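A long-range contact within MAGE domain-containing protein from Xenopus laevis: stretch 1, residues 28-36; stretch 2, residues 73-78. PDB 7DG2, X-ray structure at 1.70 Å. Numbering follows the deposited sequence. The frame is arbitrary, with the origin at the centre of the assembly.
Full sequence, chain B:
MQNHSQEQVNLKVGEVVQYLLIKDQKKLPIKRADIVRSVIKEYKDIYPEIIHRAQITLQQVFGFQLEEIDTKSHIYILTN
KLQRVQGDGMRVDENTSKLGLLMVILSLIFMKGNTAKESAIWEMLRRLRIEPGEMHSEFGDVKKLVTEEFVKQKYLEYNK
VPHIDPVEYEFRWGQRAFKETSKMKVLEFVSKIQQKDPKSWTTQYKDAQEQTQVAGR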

# COMPACT_ATOMS: atom_id res chain seq x y z
N LEU B 28 2.48 4.82 11.63
CA LEU B 28 2.74 5.65 12.80
C LEU B 28 1.41 6.05 13.44
O LEU B 28 0.47 6.42 12.74
N PRO B 29 1.30 5.98 14.76
CA PRO B 29 0.03 6.36 15.40
C PRO B 29 -0.30 7.82 15.13
O PRO B 29 0.55 8.63 14.77
N ILE B 30 -1.58 8.16 15.33
CA ILE B 30 -2.12 9.46 14.95
C ILE B 30 -2.65 10.13 16.21
O ILE B 30 -3.61 9.65 16.82
N LYS B 31 -2.06 11.27 16.58
CA LYS B 31 -2.50 11.96 17.80
C LYS B 31 -3.84 12.64 17.58
O LYS B 31 -4.03 13.35 16.59
N ARG B 32 -4.79 12.46 18.52
CA ARG B 32 -6.02 13.24 18.46
C ARG B 32 -5.73 14.73 18.37
O ARG B 32 -6.39 15.47 17.62
N ALA B 33 -4.74 15.21 19.14
CA ALA B 33 -4.45 16.64 19.14
C ALA B 33 -4.03 17.14 17.76
O ALA B 33 -4.33 18.28 17.40
N ASP B 34 -3.36 16.29 16.97
CA ASP B 34 -2.96 16.70 15.62
C ASP B 34 -4.15 16.71 14.67
O ASP B 34 -4.26 17.59 13.82
N ILE B 35 -5.07 15.73 14.78
CA ILE B 35 -6.30 15.81 14.01
C ILE B 35 -7.01 17.13 14.28
O ILE B 35 -7.46 17.82 13.36
N VAL B 36 -7.16 17.48 15.56
CA VAL B 36 -7.94 18.66 15.90
C VAL B 36 -7.24 19.94 15.43
O VAL B 36 -7.87 20.83 14.84
N SER B 73 -2.21 10.08 26.13
CA SER B 73 -1.88 10.98 25.03
C SER B 73 -2.93 10.98 23.93
O SER B 73 -2.80 11.75 22.97
N HIS B 74 -3.95 10.13 24.04
CA HIS B 74 -5.01 9.99 23.05
C HIS B 74 -4.44 9.88 21.64
O HIS B 74 -4.58 10.77 20.81
N ILE B 75 -3.76 8.77 21.40
CA ILE B 75 -3.24 8.47 20.07
C ILE B 75 -4.00 7.28 19.50
O ILE B 75 -4.33 6.31 20.21
N TYR B 76 -4.32 7.37 18.21
CA TYR B 76 -5.19 6.42 17.53
C TYR B 76 -4.41 5.59 16.51
O TYR B 76 -3.39 6.02 15.99
N ILE B 77 -4.95 4.41 16.21
CA ILE B 77 -4.54 3.61 15.06
C ILE B 77 -5.80 3.16 14.34
O ILE B 77 -6.92 3.33 14.83
N LEU B 78 -5.61 2.56 13.17
CA LEU B 78 -6.71 1.96 12.41
C LEU B 78 -6.49 0.45 12.39
O LEU B 78 -5.42 -0.01 12.00

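The backbone sets the frame on which the side chains are hung. Ile30 and Tyr76 form an antiparallel hydrogen-bonded pair, Ile30 N to Tyr76 O at 2.9 Å and Tyr76 N to Ile30 O at 2.8 Å, both nearly straight. A third bond, Arg32 N to His74 O at 2.9 Å, carries the pairing into the first turn of the helix that Lys31 precedes as its N-cap residue. Between these bonds Lys31 and Ile75 face each other as a non-hydrogen-bonded pair, and Ile75 CA approaches Ile30 O at 3.5 Å in a CA-H...O contact.

Alternation along the strands then sorts the side chains onto two faces. On the face of Lys31 and Ile75 the packing is aliphatic. Ile75 (chi1 p, chi2 t) extends its CD1 to Pro29 CB at 3.8 Å, while its CG2 lies 3.7 Å from Lys31 CG. Lys31 is m at chi1 and t at every later angle, so the base of an extended chain does the packing and the ammonium is carried away from Ile75. Pro29, its ring in the C-gamma exo pucker, also meets Ile77 through CB to CG2 at 4.3 Å, a looser contact; the end of the Ile77 side chain leads away.

Ile30 (m, t) and Tyr76 share the other face. Tyr76, with chi1 m and chi2 at -51°, has the largest area covered by the opposing stretch, and the end of its side chain comes nearer to that stretch than its CA-to-CB direction suggests. Ile35 (m, t), pointing toward the strand from the helix, places CD1 at the ring's edge, 3.8 Å from Tyr76 CD2. Further out, the Tyr76 OH lies 3.3 Å from Arg32 CD, so the aliphatic part of the arginine also packs here.

The arginine's polar end makes the clearest side-chain pairing. Arg32 points toward the other stretch and runs t, t, p through chi3, laying its guanidinium flat on the His74 ring, with centres 3.9 Å apart and planes at 14°; Arg32 NH2 comes within 3.5 Å of His74 CD2. His74 is m at chi1, with chi2 at -73°, and its ND1 is hydrogen-bonded elsewhere in the structure.

One water joins the backbones where the strand pairing ends: water 1 accepts from Ala33 N at 3.0 Å and donates to Ser73 O at 2.6 Å. The design rule is economical: backbone bonds fix the register, aliphatic groups fill one face, and an aromatic ring and a flat cation stack extend the contact onto the helix.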

# COMPACT_ATOMS: atom_id res chain seq x y z
CB LEU B 28 3.53 6.90 12.40
CG LEU B 28 4.88 6.63 11.76
CD1 LEU B 28 5.60 7.94 11.42
CD2 LEU B 28 5.73 5.75 12.67
CB PRO B 29 0.28 6.10 16.89
CG PRO B 29 1.35 5.04 16.90
CD PRO B 29 2.24 5.38 15.73
CB ILE B 30 -3.23 9.31 13.90
CG1 ILE B 30 -2.73 8.44 12.74
CG2 ILE B 30 -3.69 10.70 13.45
CD1 ILE B 30 -3.83 7.89 11.82
CB LYS B 31 -1.47 13.01 18.23
CG LYS B 31 -0.09 12.45 18.57
CD LYS B 31 0.86 13.60 18.85
CE LYS B 31 2.26 13.13 19.21
NZ LYS B 31 3.08 14.30 19.65
CB ARG B 32 -6.88 12.95 19.70
CG ARG B 32 -8.22 13.64 19.71
CD ARG B 32 -8.92 13.38 21.04
NE ARG B 32 -8.35 14.25 22.07
CZ ARG B 32 -8.68 14.19 23.36
NH1 ARG B 32 -9.58 13.31 23.76
NH2 ARG B 32 -8.12 15.04 24.22
CB ALA B 33 -3.37 16.96 20.18
CB ASP B 34 -1.87 15.79 15.07
CG ASP B 34 -0.51 16.00 15.73
OD1 ASP B 34 -0.24 17.13 16.20
OD2 ASP B 34 0.28 15.04 15.76
CB ILE B 35 -7.23 14.62 14.35
CG1 ILE B 35 -6.52 13.30 14.08
CG2 ILE B 35 -8.52 14.74 13.53
CD1 ILE B 35 -7.33 12.10 14.62
CB VAL B 36 -8.22 18.68 17.41
CG1 VAL B 36 -8.97 19.96 17.79
CG2 VAL B 36 -9.04 17.43 17.78
CB SER B 73 -0.51 10.63 24.44
OG SER B 73 -0.48 9.33 23.87
CB HIS B 74 -6.00 11.16 23.14
CG HIS B 74 -6.53 11.39 24.51
ND1 HIS B 74 -7.45 10.55 25.10
CD2 HIS B 74 -6.26 12.36 25.42
CE1 HIS B 74 -7.73 11.00 26.32
NE2 HIS B 74 -7.02 12.10 26.53
CB ILE B 75 -1.71 8.22 20.08
CG1 ILE B 75 -1.34 7.00 20.90
CG2 ILE B 75 -0.99 9.47 20.62
CD1 ILE B 75 0.11 6.54 20.70
CB TYR B 76 -6.30 7.13 16.77
CG TYR B 76 -7.21 8.00 17.61
CD1 TYR B 76 -7.81 7.51 18.77
CD2 TYR B 76 -7.48 9.30 17.23
CE1 TYR B 76 -8.65 8.33 19.53
CE2 TYR B 76 -8.33 10.11 17.96
CZ TYR B 76 -8.91 9.62 19.10
OH TYR B 76 -9.74 10.45 19.84
CB ILE B 77 -3.67 2.40 15.45
CG1 ILE B 77 -4.49 1.39 16.26
CG2 ILE B 77 -2.41 2.82 16.20
CD1 ILE B 77 -3.75 0.06 16.47
CB LEU B 78 -6.75 2.51 10.98
CG LEU B 78 -7.03 4.00 10.81
CD1 LEU B 78 -6.90 4.38 9.34
CD2 LEU B 78 -8.41 4.36 11.34
O HOH W 1 -3.41 13.73 21.33